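PDB 5SWV: pentafunctional AROM polypeptide from Schizosaccharomyces pombe, which probably dehydrates 3-dehydroquinate and reduces the resulting 3-dehydroshikimate to shikimate, consecutive steps of the shikimate pathway, with the two enzyme units of this fragment. Local coordinates for residues Pro20-Leu26 with Gln64-Leu68; Val167-Met173 with Pro197-Met203; Gly258-Lys262 with Ala285-Asp289; Met320-Glu326 with Leu345-Asn351; Leu435-Ser441 with Leu464-Ala469. All coordinates share one frame; numbering follows the deposited sequence.

Interaction 1: residues Pro20-Leu26 with Gln64-Leu68; sequences PRIEDAL and QISLL
I22 is the bump of this contact, and the hollow that receives it is formed by Q64, L67 and L68 along one side of helix 58-69. Its CG2 branch lies between L67 and L68, 3.9 Å from CG of L67 and 4.0 Å from CB of L68, while CD1 bends back along the Q64 side chain. L67 forks: CD2 lies beside the carboxylate of E23, 3.6 Å from CD, and CD1 reaches more loosely toward L26. Above this apolar fit sits a polar lid. The Q64 chain turns sharply at its second torsion (chi2 -81°), which swings the amide over the start of the short helix 22-25. There OE1 takes the backbone N of I22 at 3.0 Å, and NE2 gives an almost straight bond (170°) to OE1 of E23 at 3.1 Å. R21 grips the same carboxylate side-on, with NE on OE1 and NH2 on OE2, so that OE1 receives R21 NE and Q64 NE2 from opposite faces of its plane. The contact joins two helical elements on the outside of a TIM barrel; L68 also rests on V41 of strand 38-42. With both ends of the amide used, rotation of Q64 is fixed, and the donors around E23 would probably favour its ionised form.

Interaction 2: residues Val167-Met173 with Pro197-Met203; sequences VIKLVGM and PLILFNM
Strands V167-M173 and L198-M203 run parallel, their axes 4.3 Å apart and inclined by 27°, joined by a ladder of six backbone hydrogen bonds from I168 N to P197 O through M203 N to G172 O, of which F201 N to L170 O is weak. On one face V171 sets CG2 over the ring of F201, 3.9 Å from its centroid. The ring reaches that place because chi1 (60°) puts it between backbone N and carbonyl carbon. K169 passes CB of I199 with its CG, then bends to bring NZ to the ring edge, 3.8 Å from CZ of F201. Further along, CE of M203 meets CG1 of V171 at 3.6 Å. Helix 177-193 completes the beta-alpha-beta crossover between these neighbouring strands of the type I dehydroquinase TIM barrel, and packs on the other face through L198 and L200. There CD1 of L200 leans on CB of L170 at 3.9 Å. N202 lies beside G172, OD1 3.4 Å from CA of G172, while its amide is held by N180 and W148.

Interaction 3: residues Gly258-Lys262 with Ala285-Asp289; sequences GKPIK and AFETD
E287 reaches across to the loop G258-K262 with an extended chain, CG anti to the backbone N (chi1 -161°), and can be followed atom by atom. CB slides past I261, 3.8 Å from CG1, on a small apolar patch that A285 extends by placing CB 3.9 Å from CD1 of I261. CG rests against the carbonyl of G258, 3.4 Å from its O, and also against CG of K259. At the tip, OE1 accepts the backbone N of I261 at 3.2 Å, nearly straight (172°) and on the anti side but tilted from the carboxylate plane, just past the cis peptide bond that precedes P260. OE2 of E287 faces NZ of K259 in a longer salt bridge of 3.6 Å. The same K259 NZ bonds more closely to OD1 of D289, at 2.7 Å. A water links G258 N, F286 O and T288 OG1, the last also bonded to T290 O. These loops follow the neighbouring parallel strands 253-257 and 282-285 of the shikimate dehydrogenase substrate-binding domain. Two carboxylates thus share one ammonium group at the exposed surface, where solvent probably weakens each pair; the E287 bond to I261 is directional and ties the loop by its main chain.

Interaction 4: residues Met320-Glu326 with Leu345-Asn351; sequences MDELSDE and LVLRGDN
M320 and L323 come together over G349, and this is the closely packed part of the contact. With no CB on the glycine, SD of M320 comes to 3.7 Å from its CA, while CE of M320 reaches CB of L347. The backbones zip up beside it in parallel register, G349 N bonding to E322 O and S324 N to G349 O. Nearby, S324 OG donates to OD1 of D350 at 2.6 Å, coming from well above the carboxylate plane (76°), and the same oxygen takes N351 N on its anti side; G349, serine and aspartate are all buried. Looser are the D321 end, which is exposed, and the E322-R348 pair on the face away from M320. D321 stands in for a strand partner: its OD2 accepts L347 N at 2.9 Å through the anti lone pair, while L347 O collects D321 N and E322 N. R348, extended from CG to NE, carries NH1 to OE1 of E322 at 2.9 Å, the oxygen lying in the guanidinium plane but the two flat groups turned 80° apart. The short strand 322-323 thus edges the mixed sheet beside 345-350, which bonds on its other side to strand 335-340. S324 is the N-cap of helix 325-330, bonding A327 N, and N351 bonds D353 N in the turn before helix 353-364.

Interaction 5: residues Leu435-Ser441 with Leu464-Ala469; sequences LSSVTLS and LLANKA
L464 lies obliquely across both L435 and L440, and this crossing of three leucines makes the apolar half of the contact. CD2 of L464 meets CD2 of L435 at 4.0 Å, while CD1 of L440 tucks under the end of helix 455-466, 3.8 Å from CB of L464. L440 gets there by turning CG beside its backbone N (chi1 -59°). On the other side of the chain N467 and T439 cross at about a right angle, the asparagine amide lying near the backbone carbonyls of S436 and V438. T439 points its methyl, CG2, against the K468-A469 peptide, 3.5 Å from A469 N. Between the halves runs a single parallel bridge, L440 N to N467 O at 3.1 Å (175°) and A469 N to L440 O at 3.0 Å. The sheet order 3-2-1-4-5-6 marks a Rossmann-type domain, probably the NADP-binding part of shikimate dehydrogenase; helix 455-466 is the crossover from strand 440-445 to strand 472-476. Two main-chain bonds fix the register, while the leucines pack the helix end onto the strand start by apolar contact.

In the fold
Interactions 1 and 2 belong to the same dehydroquinase barrel, with nearest atoms about 17 Å apart, yet they work differently: interaction 2 is buried and ladders two barrel strands, whereas interaction 1 joins helices on the outer layer and mixes apolar fit with a charged lid. Interactions 3 and 4 share the mixed sheet of the substrate-binding part, centres 21 Å apart. Interaction 3 relies on a salt-bridge network between largely exposed loops; interaction 4 combines a short ladder with buried hydroxyl-carboxylate pairing. Interaction 5, in the Rossmann-type sheet, lies in a separate domain, its nearest atoms about 20 Å from those of interaction 1, and combines leucine packing with a single parallel bridge. Parallel pairing recurs in 2, 4 and 5, charge in 1, 3 and 4.

Interaction 1: residues Pro20-Leu26 with Gln64-Leu68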
# COMPACT_ATOMS: atom_id res chain seq x y z
N PRO A 20 -6.57 13.52 -17.45
CA PRO A 20 -5.79 14.59 -18.06
C PRO A 20 -4.92 15.38 -17.09
O PRO A 20 -3.97 16.00 -17.53
CB PRO A 20 -6.84 15.53 -18.64
CG PRO A 20 -8.15 14.86 -18.46
CD PRO A 20 -7.99 13.87 -17.37
N ARG A 21 -5.28 15.39 -15.81
CA ARG A 21 -4.52 16.10 -14.75
C ARG A 21 -4.47 15.29 -13.46
O ARG A 21 -5.47 14.70 -13.05
CB ARG A 21 -5.21 17.43 -14.44
CG ARG A 21 -5.27 18.43 -15.58
CD ARG A 21 -3.89 19.01 -15.86
NE ARG A 21 -3.43 19.86 -14.76
CZ ARG A 21 -3.55 21.19 -14.70
NH1 ARG A 21 -4.12 21.91 -15.67
NH2 ARG A 21 -3.09 21.81 -13.63
N ILE A 22 -3.32 15.28 -12.78
CA ILE A 22 -3.20 14.57 -11.51
C ILE A 22 -4.11 15.21 -10.43
O ILE A 22 -4.62 14.50 -9.55
CB ILE A 22 -1.72 14.41 -11.05
CG1 ILE A 22 -1.10 13.13 -11.61
CG2 ILE A 22 -1.57 14.28 -9.53
CD1 ILE A 22 -1.03 13.07 -13.10
N GLU A 23 -4.34 16.52 -10.53
CA GLU A 23 -5.28 17.22 -9.64
C GLU A 23 -6.66 16.56 -9.64
O GLU A 23 -7.32 16.49 -8.60
CB GLU A 23 -5.46 18.69 -10.05
CG GLU A 23 -4.25 19.59 -9.80
CD GLU A 23 -3.26 19.67 -10.97
OE1 GLU A 23 -3.30 18.84 -11.91
OE2 GLU A 23 -2.41 20.57 -10.94
N ASP A 24 -7.09 16.07 -10.81
CA ASP A 24 -8.38 15.40 -10.98
C ASP A 24 -8.42 14.05 -10.26
O ASP A 24 -9.48 13.58 -9.89
CB ASP A 24 -8.71 15.17 -12.48
CG ASP A 24 -8.69 16.46 -13.29
OD1 ASP A 24 -8.81 17.55 -12.71
OD2 ASP A 24 -8.55 16.37 -14.54
N ALA A 25 -7.26 13.42 -10.11
CA ALA A 25 -7.15 12.14 -9.44
C ALA A 25 -7.18 12.25 -7.92
O ALA A 25 -7.65 11.31 -7.26
CB ALA A 25 -5.87 11.46 -9.86
N LEU A 26 -6.70 13.37 -7.38
CA LEU A 26 -6.37 13.47 -5.95
C LEU A 26 -7.54 13.23 -5.00
O LEU A 26 -7.38 12.47 -4.06
CB LEU A 26 -5.70 14.79 -5.61
CG LEU A 26 -4.31 15.07 -6.17
CD1 LEU A 26 -3.79 16.39 -5.61
CD2 LEU A 26 -3.32 13.93 -5.91
N GLN A 64 3.46 17.39 -12.41
CA GLN A 64 2.44 16.36 -12.29
C GLN A 64 2.94 15.13 -11.54
O GLN A 64 2.29 14.68 -10.60
CB GLN A 64 1.94 15.95 -13.67
CG GLN A 64 1.21 17.05 -14.40
CD GLN A 64 -0.22 17.18 -13.94
OE1 GLN A 64 -1.07 16.39 -14.35
NE2 GLN A 64 -0.49 18.14 -13.08
N ILE A 65 4.09 14.60 -11.94
CA ILE A 65 4.64 13.41 -11.31
C ILE A 65 4.93 13.62 -9.83
O ILE A 65 4.67 12.74 -9.01
CB ILE A 65 5.93 12.91 -12.01
CG1 ILE A 65 5.64 12.47 -13.46
CG2 ILE A 65 6.59 11.75 -11.25
CD1 ILE A 65 4.50 11.49 -13.63
N SER A 66 5.49 14.78 -9.48
CA SER A 66 5.78 15.05 -8.06
C SER A 66 4.49 15.28 -7.28
O SER A 66 4.37 14.80 -6.16
CB SER A 66 6.80 16.20 -7.86
OG SER A 66 6.55 17.28 -8.72
N LEU A 67 3.52 15.98 -7.88
CA LEU A 67 2.21 16.18 -7.25
C LEU A 67 1.57 14.85 -6.83
O LEU A 67 0.96 14.76 -5.77
CB LEU A 67 1.27 16.96 -8.19
CG LEU A 67 -0.12 17.38 -7.68
CD1 LEU A 67 -0.03 18.28 -6.46
CD2 LEU A 67 -0.90 18.08 -8.78
N LEU A 68 1.76 13.82 -7.65
CA LEU A 68 1.25 12.49 -7.36
C LEU A 68 2.06 11.82 -6.24
O LEU A 68 1.49 11.25 -5.29
CB LEU A 68 1.27 11.63 -8.63
CG LEU A 68 0.96 10.15 -8.50
CD1 LEU A 68 -0.47 9.95 -8.05
CD2 LEU A 68 1.25 9.42 -9.80

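Interaction 2: residues Val167-Met173 with Pro197-Met203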
# COMPACT_ATOMS: atom_id res chain seq x y z
N VAL A 167 11.94 -5.77 -17.62
CA VAL A 167 10.66 -6.46 -17.79
C VAL A 167 10.31 -6.39 -19.27
O VAL A 167 10.67 -5.42 -19.93
CB VAL A 167 9.53 -5.77 -17.00
CG1 VAL A 167 8.20 -6.52 -17.18
CG2 VAL A 167 9.91 -5.64 -15.52
N ILE A 168 9.62 -7.41 -19.79
CA ILE A 168 9.15 -7.38 -21.17
C ILE A 168 7.64 -7.47 -21.14
O ILE A 168 7.08 -8.28 -20.41
CB ILE A 168 9.74 -8.50 -22.03
CG1 ILE A 168 11.27 -8.35 -22.10
CG2 ILE A 168 9.15 -8.46 -23.43
CD1 ILE A 168 11.99 -9.44 -22.86
N LYS A 169 6.99 -6.63 -21.93
CA LYS A 169 5.54 -6.59 -22.01
C LYS A 169 5.15 -6.82 -23.46
O LYS A 169 5.50 -6.03 -24.33
CB LYS A 169 5.05 -5.25 -21.51
CG LYS A 169 3.54 -5.08 -21.50
CD LYS A 169 3.21 -3.64 -21.13
CE LYS A 169 1.95 -3.16 -21.83
NZ LYS A 169 0.76 -3.30 -20.95
N LEU A 170 4.42 -7.90 -23.71
CA LEU A 170 3.95 -8.23 -25.06
C LEU A 170 2.45 -8.35 -25.00
O LEU A 170 1.93 -9.12 -24.19
CB LEU A 170 4.55 -9.54 -25.54
CG LEU A 170 6.07 -9.62 -25.54
CD1 LEU A 170 6.51 -11.01 -25.97
CD2 LEU A 170 6.69 -8.56 -26.44
N VAL A 171 1.75 -7.60 -25.85
CA VAL A 171 0.29 -7.59 -25.85
C VAL A 171 -0.29 -7.80 -27.23
O VAL A 171 -0.10 -6.97 -28.10
CB VAL A 171 -0.27 -6.28 -25.29
CG1 VAL A 171 -1.79 -6.36 -25.21
CG2 VAL A 171 0.33 -5.99 -23.92
N GLY A 172 -1.02 -8.89 -27.41
CA GLY A 172 -1.68 -9.17 -28.68
C GLY A 172 -3.09 -8.63 -28.70
O GLY A 172 -3.55 -8.08 -27.71
N MET A 173 -3.75 -8.77 -29.85
CA MET A 173 -5.18 -8.56 -29.96
C MET A 173 -5.79 -9.92 -30.22
O MET A 173 -5.36 -10.63 -31.14
CB MET A 173 -5.51 -7.59 -31.10
CG MET A 173 -7.01 -7.34 -31.33
SD MET A 173 -7.84 -6.41 -30.02
CE MET A 173 -7.17 -4.76 -30.26
N PRO A 197 11.46 -11.09 -16.33
CA PRO A 197 10.03 -11.25 -16.06
C PRO A 197 9.17 -10.72 -17.20
O PRO A 197 9.56 -9.79 -17.90
CB PRO A 197 9.80 -10.45 -14.78
CG PRO A 197 11.00 -9.60 -14.61
CD PRO A 197 12.13 -10.29 -15.30
N LEU A 198 7.99 -11.32 -17.35
CA LEU A 198 7.15 -11.12 -18.53
C LEU A 198 5.70 -10.74 -18.21
O LEU A 198 5.01 -11.48 -17.52
CB LEU A 198 7.17 -12.40 -19.37
CG LEU A 198 6.42 -12.38 -20.71
CD1 LEU A 198 7.19 -11.61 -21.78
CD2 LEU A 198 6.16 -13.80 -21.18
N ILE A 199 5.25 -9.60 -18.73
CA ILE A 199 3.82 -9.25 -18.79
C ILE A 199 3.32 -9.66 -20.17
O ILE A 199 3.87 -9.26 -21.18
CB ILE A 199 3.59 -7.73 -18.61
CG1 ILE A 199 4.31 -7.19 -17.38
CG2 ILE A 199 2.10 -7.43 -18.49
CD1 ILE A 199 4.26 -5.68 -17.27
N LEU A 200 2.24 -10.44 -20.20
CA LEU A 200 1.79 -11.07 -21.43
C LEU A 200 0.30 -11.34 -21.42
O LEU A 200 -0.20 -12.06 -20.56
CB LEU A 200 2.56 -12.37 -21.60
CG LEU A 200 2.23 -13.27 -22.80
CD1 LEU A 200 2.63 -12.57 -24.09
CD2 LEU A 200 2.94 -14.61 -22.67
N PHE A 201 -0.41 -10.76 -22.37
CA PHE A 201 -1.86 -10.93 -22.51
C PHE A 201 -2.34 -10.43 -23.86
O PHE A 201 -1.56 -9.90 -24.64
CB PHE A 201 -2.62 -10.21 -21.40
CG PHE A 201 -2.39 -8.73 -21.36
CD1 PHE A 201 -1.28 -8.20 -20.70
CD2 PHE A 201 -3.30 -7.85 -21.93
CE1 PHE A 201 -1.07 -6.83 -20.64
CE2 PHE A 201 -3.10 -6.47 -21.86
CZ PHE A 201 -1.98 -5.96 -21.23
N ASN A 202 -3.63 -10.64 -24.13
CA ASN A 202 -4.29 -10.12 -25.31
C ASN A 202 -5.31 -9.11 -24.87
O ASN A 202 -6.12 -9.37 -23.96
CB ASN A 202 -5.01 -11.23 -26.06
CG ASN A 202 -4.06 -12.29 -26.60
OD1 ASN A 202 -3.05 -11.97 -27.23
ND2 ASN A 202 -4.37 -13.55 -26.36
N MET A 203 -5.27 -7.94 -25.50
CA MET A 203 -6.34 -6.97 -25.35
C MET A 203 -7.51 -7.37 -26.25
O MET A 203 -7.42 -8.34 -27.01
CB MET A 203 -5.83 -5.55 -25.61
CG MET A 203 -5.37 -5.22 -27.03
SD MET A 203 -4.66 -3.56 -27.23
CE MET A 203 -3.70 -3.33 -25.75

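Interaction 3: residues Gly258-Lys262 with Ala285-Asp289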
# COMPACT_ATOMS: atom_id res chain seq x y z
N GLY A 258 -9.64 -14.94 20.66
CA GLY A 258 -9.63 -14.11 21.87
C GLY A 258 -10.87 -14.36 22.70
O GLY A 258 -11.67 -15.24 22.38
N LYS A 259 -11.02 -13.57 23.77
CA LYS A 259 -12.14 -13.72 24.71
C LYS A 259 -12.20 -12.53 25.68
O LYS A 259 -11.23 -12.28 26.38
CB LYS A 259 -11.97 -15.01 25.51
CG LYS A 259 -13.22 -15.44 26.26
CD LYS A 259 -12.91 -16.61 27.20
CE LYS A 259 -14.04 -16.92 28.17
NZ LYS A 259 -15.08 -17.73 27.50
N PRO A 260 -13.32 -11.80 25.72
CA PRO A 260 -14.55 -11.88 24.91
C PRO A 260 -14.39 -11.23 23.52
O PRO A 260 -13.72 -10.20 23.40
CB PRO A 260 -15.58 -11.13 25.75
CG PRO A 260 -14.78 -10.13 26.52
CD PRO A 260 -13.43 -10.75 26.77
N ILE A 261 -14.98 -11.83 22.50
CA ILE A 261 -15.00 -11.26 21.14
C ILE A 261 -16.40 -11.14 20.53
O ILE A 261 -16.55 -10.47 19.52
CB ILE A 261 -14.03 -12.02 20.21
CG1 ILE A 261 -14.36 -13.51 20.15
CG2 ILE A 261 -12.60 -11.85 20.70
CD1 ILE A 261 -13.45 -14.29 19.23
N LYS A 262 -17.40 -11.77 21.13
CA LYS A 262 -18.82 -11.45 20.96
C LYS A 262 -19.08 -10.17 20.15
O LYS A 262 -19.63 -10.24 19.07
CB LYS A 262 -19.44 -11.35 22.38
CG LYS A 262 -20.96 -11.10 22.49
CD LYS A 262 -21.40 -10.98 23.97
CE LYS A 262 -22.81 -10.39 24.19
NZ LYS A 262 -23.94 -11.37 24.27
N ALA A 285 -15.60 -14.56 14.17
CA ALA A 285 -15.23 -14.72 15.57
C ALA A 285 -15.19 -16.22 15.94
O ALA A 285 -16.09 -16.97 15.58
CB ALA A 285 -16.19 -13.97 16.47
N PHE A 286 -14.13 -16.64 16.62
CA PHE A 286 -14.00 -18.01 17.11
C PHE A 286 -13.46 -17.96 18.55
O PHE A 286 -12.27 -18.16 18.80
CB PHE A 286 -13.11 -18.85 16.20
CG PHE A 286 -13.17 -20.32 16.48
CD1 PHE A 286 -14.21 -21.10 15.95
CD2 PHE A 286 -12.22 -20.94 17.27
CE1 PHE A 286 -14.29 -22.46 16.22
CE2 PHE A 286 -12.29 -22.30 17.53
CZ PHE A 286 -13.32 -23.06 17.02
N GLU A 287 -14.37 -17.67 19.47
CA GLU A 287 -14.04 -17.49 20.88
C GLU A 287 -13.66 -18.82 21.51
O GLU A 287 -14.34 -19.81 21.30
CB GLU A 287 -15.24 -16.89 21.62
CG GLU A 287 -14.86 -16.26 22.94
CD GLU A 287 -16.05 -15.67 23.65
OE1 GLU A 287 -16.46 -14.53 23.31
OE2 GLU A 287 -16.55 -16.36 24.57
N THR A 288 -12.56 -18.87 22.27
CA THR A 288 -12.19 -20.09 22.98
C THR A 288 -11.73 -19.83 24.41
O THR A 288 -11.23 -18.74 24.71
CB THR A 288 -11.09 -20.88 22.27
OG1 THR A 288 -9.90 -20.09 22.22
CG2 THR A 288 -11.54 -21.28 20.87
N ASP A 289 -11.89 -20.85 25.25
CA ASP A 289 -11.58 -20.79 26.68
C ASP A 289 -10.09 -20.93 26.95
O ASP A 289 -9.56 -20.32 27.89
CB ASP A 289 -12.37 -21.86 27.45
CG ASP A 289 -13.85 -21.53 27.58
OD1 ASP A 289 -14.23 -20.34 27.53
OD2 ASP A 289 -14.65 -22.47 27.75
O HOH W 1 -10.05 -17.93 20.57

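Interaction 4: residues Met320-Glu326 with Leu345-Asn351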
# COMPACT_ATOMS: atom_id res chain seq x y z
N MET A 320 3.80 -20.42 16.21
CA MET A 320 4.38 -19.79 15.04
C MET A 320 5.74 -20.39 14.77
O MET A 320 6.50 -20.67 15.70
CB MET A 320 4.54 -18.28 15.26
CG MET A 320 3.26 -17.51 15.56
SD MET A 320 1.98 -17.57 14.28
CE MET A 320 0.99 -18.91 14.94
N ASP A 321 6.04 -20.58 13.49
CA ASP A 321 7.36 -21.00 13.00
C ASP A 321 8.27 -19.79 12.71
O ASP A 321 9.49 -19.91 12.73
CB ASP A 321 7.20 -21.82 11.71
CG ASP A 321 6.28 -23.03 11.89
OD1 ASP A 321 6.72 -23.99 12.54
OD2 ASP A 321 5.13 -23.05 11.39
N GLU A 322 7.66 -18.65 12.38
CA GLU A 322 8.32 -17.41 12.01
C GLU A 322 7.63 -16.25 12.71
O GLU A 322 6.44 -16.32 12.99
CB GLU A 322 8.14 -17.13 10.53
CG GLU A 322 9.02 -17.91 9.59
CD GLU A 322 8.72 -17.58 8.14
OE1 GLU A 322 8.17 -16.48 7.84
OE2 GLU A 322 9.05 -18.43 7.28
N LEU A 323 8.38 -15.17 12.94
CA LEU A 323 7.81 -13.91 13.40
C LEU A 323 8.31 -12.77 12.54
O LEU A 323 9.41 -12.82 12.03
CB LEU A 323 8.22 -13.65 14.84
CG LEU A 323 7.67 -14.64 15.86
CD1 LEU A 323 8.37 -14.48 17.21
CD2 LEU A 323 6.17 -14.44 16.00
N SER A 324 7.50 -11.73 12.38
CA SER A 324 7.98 -10.51 11.74
C SER A 324 8.84 -9.78 12.75
O SER A 324 8.76 -10.04 13.95
CB SER A 324 6.83 -9.61 11.32
OG SER A 324 6.29 -8.92 12.43
N ASP A 325 9.65 -8.84 12.26
CA ASP A 325 10.51 -8.06 13.15
C ASP A 325 9.69 -7.41 14.26
O ASP A 325 10.07 -7.48 15.42
CB ASP A 325 11.28 -6.98 12.37
CG ASP A 325 12.33 -7.56 11.40
OD1 ASP A 325 12.82 -8.71 11.58
OD2 ASP A 325 12.67 -6.84 10.43
N GLU A 326 8.54 -6.83 13.91
CA GLU A 326 7.76 -6.08 14.89
C GLU A 326 7.17 -7.03 15.92
O GLU A 326 7.16 -6.72 17.10
CB GLU A 326 6.65 -5.25 14.24
CG GLU A 326 7.13 -4.03 13.46
CD GLU A 326 7.70 -4.34 12.08
OE1 GLU A 326 7.57 -5.49 11.58
OE2 GLU A 326 8.32 -3.41 11.50
N LEU A 345 3.11 -26.55 5.95
CA LEU A 345 2.50 -25.35 6.50
C LEU A 345 3.50 -24.60 7.37
O LEU A 345 4.09 -25.18 8.28
CB LEU A 345 1.26 -25.70 7.34
CG LEU A 345 0.48 -24.52 7.92
CD1 LEU A 345 -0.01 -23.58 6.82
CD2 LEU A 345 -0.68 -25.01 8.77
N VAL A 346 3.68 -23.31 7.10
CA VAL A 346 4.50 -22.43 7.94
C VAL A 346 3.59 -21.34 8.47
O VAL A 346 2.86 -20.72 7.70
CB VAL A 346 5.66 -21.82 7.12
CG1 VAL A 346 6.31 -20.63 7.83
CG2 VAL A 346 6.68 -22.90 6.80
N LEU A 347 3.61 -21.13 9.77
CA LEU A 347 2.80 -20.08 10.38
C LEU A 347 3.68 -18.89 10.76
O LEU A 347 4.68 -19.05 11.47
CB LEU A 347 2.04 -20.61 11.59
CG LEU A 347 1.05 -21.74 11.28
CD1 LEU A 347 0.73 -22.54 12.54
CD2 LEU A 347 -0.21 -21.21 10.59
N ARG A 348 3.30 -17.72 10.27
CA ARG A 348 4.03 -16.49 10.53
C ARG A 348 3.17 -15.58 11.39
O ARG A 348 2.05 -15.27 11.02
CB ARG A 348 4.36 -15.82 9.20
CG ARG A 348 5.23 -14.59 9.31
CD ARG A 348 5.35 -13.90 7.96
NE ARG A 348 6.07 -12.64 8.05
CZ ARG A 348 7.39 -12.52 8.18
NH1 ARG A 348 8.17 -13.60 8.25
NH2 ARG A 348 7.95 -11.31 8.26
N GLY A 349 3.68 -15.18 12.55
CA GLY A 349 3.03 -14.19 13.38
C GLY A 349 3.52 -12.81 13.02
O GLY A 349 4.72 -12.60 12.92
N ASP A 350 2.61 -11.87 12.80
CA ASP A 350 2.95 -10.47 12.66
C ASP A 350 2.10 -9.70 13.66
O ASP A 350 1.24 -10.26 14.34
CB ASP A 350 2.72 -9.99 11.22
CG ASP A 350 3.59 -8.76 10.82
OD1 ASP A 350 3.99 -7.96 11.70
OD2 ASP A 350 3.88 -8.59 9.62
N ASN A 351 2.37 -8.40 13.73
CA ASN A 351 1.74 -7.50 14.66
C ASN A 351 1.48 -6.20 13.94
O ASN A 351 2.41 -5.46 13.64
CB ASN A 351 2.68 -7.29 15.83
CG ASN A 351 2.01 -6.64 17.01
OD1 ASN A 351 1.37 -5.60 16.89
ND2 ASN A 351 2.13 -7.27 18.15

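Interaction 5: residues Leu435-Ser441 with Leu464-Ala469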
# COMPACT_ATOMS: atom_id res chain seq x y z
N LEU A 435 10.59 23.48 27.35
CA LEU A 435 9.29 23.14 26.71
C LEU A 435 8.51 24.29 26.08
O LEU A 435 7.68 24.06 25.18
CB LEU A 435 8.34 22.49 27.73
CG LEU A 435 8.69 21.12 28.33
CD1 LEU A 435 7.59 20.71 29.29
CD2 LEU A 435 8.89 20.07 27.25
N SER A 436 8.72 25.51 26.58
CA SER A 436 8.06 26.71 26.07
C SER A 436 8.27 26.89 24.56
O SER A 436 7.32 27.20 23.83
CB SER A 436 8.55 27.96 26.81
OG SER A 436 9.97 28.02 26.84
N SER A 437 9.50 26.66 24.12
CA SER A 437 9.88 26.75 22.70
C SER A 437 9.71 25.44 21.91
O SER A 437 10.21 25.33 20.79
CB SER A 437 11.33 27.25 22.59
OG SER A 437 12.22 26.31 23.17
N VAL A 438 8.98 24.45 22.46
CA VAL A 438 8.75 23.17 21.77
C VAL A 438 7.43 23.16 20.99
O VAL A 438 6.34 23.00 21.56
CB VAL A 438 8.80 21.98 22.75
CG1 VAL A 438 8.50 20.67 22.02
CG2 VAL A 438 10.16 21.90 23.41
N THR A 439 7.56 23.33 19.68
CA THR A 439 6.44 23.27 18.75
C THR A 439 6.24 21.83 18.27
O THR A 439 7.13 21.25 17.65
CB THR A 439 6.71 24.20 17.55
OG1 THR A 439 7.07 25.49 18.05
CG2 THR A 439 5.48 24.31 16.64
N LEU A 440 5.08 21.27 18.57
CA LEU A 440 4.79 19.86 18.26
C LEU A 440 4.11 19.71 16.90
O LEU A 440 3.31 20.55 16.51
CB LEU A 440 3.89 19.26 19.33
CG LEU A 440 4.44 19.29 20.76
CD1 LEU A 440 3.33 19.00 21.76
CD2 LEU A 440 5.58 18.28 20.89
N SER A 441 4.45 18.63 16.20
CA SER A 441 3.82 18.27 14.94
C SER A 441 2.94 17.01 15.02
O SER A 441 2.16 16.74 14.09
CB SER A 441 4.89 18.08 13.86
OG SER A 441 5.55 19.31 13.59
N LEU A 464 1.54 22.30 26.25
CA LEU A 464 2.25 21.79 25.06
C LEU A 464 1.42 21.84 23.79
O LEU A 464 1.93 22.21 22.73
CB LEU A 464 2.69 20.35 25.29
CG LEU A 464 3.79 20.14 26.34
CD1 LEU A 464 3.80 18.70 26.85
CD2 LEU A 464 5.15 20.55 25.79
N LEU A 465 0.15 21.46 23.90
CA LEU A 465 -0.76 21.48 22.76
C LEU A 465 -0.98 22.88 22.17
O LEU A 465 -1.27 22.99 20.98
CB LEU A 465 -2.12 20.86 23.11
CG LEU A 465 -2.13 19.35 23.40
CD1 LEU A 465 -3.52 18.89 23.82
CD2 LEU A 465 -1.66 18.56 22.20
N ALA A 466 -0.83 23.92 22.99
CA ALA A 466 -0.86 25.32 22.53
C ALA A 466 0.19 25.56 21.46
O ALA A 466 -0.07 26.21 20.45
CB ALA A 466 -0.65 26.29 23.68
N ASN A 467 1.38 25.00 21.67
CA ASN A 467 2.48 25.24 20.77
C ASN A 467 2.46 24.21 19.65
O ASN A 467 2.88 23.06 19.84
CB ASN A 467 3.80 25.24 21.56
CG ASN A 467 4.86 26.10 20.92
OD1 ASN A 467 6.01 26.08 21.35
ND2 ASN A 467 4.49 26.86 19.89
N LYS A 468 1.97 24.63 18.49
CA LYS A 468 1.47 23.72 17.46
C LYS A 468 1.92 24.09 16.04
O LYS A 468 1.72 25.22 15.60
CB LYS A 468 -0.05 23.73 17.54
CG LYS A 468 -0.74 22.57 16.84
CD LYS A 468 -1.14 22.88 15.41
CE LYS A 468 -2.57 23.36 15.28
NZ LYS A 468 -2.93 23.31 13.84
N ALA A 469 2.49 23.13 15.32
CA ALA A 469 2.94 23.36 13.94
C ALA A 469 1.77 23.29 12.98
O ALA A 469 0.80 22.58 13.21
CB ALA A 469 3.99 22.34 13.54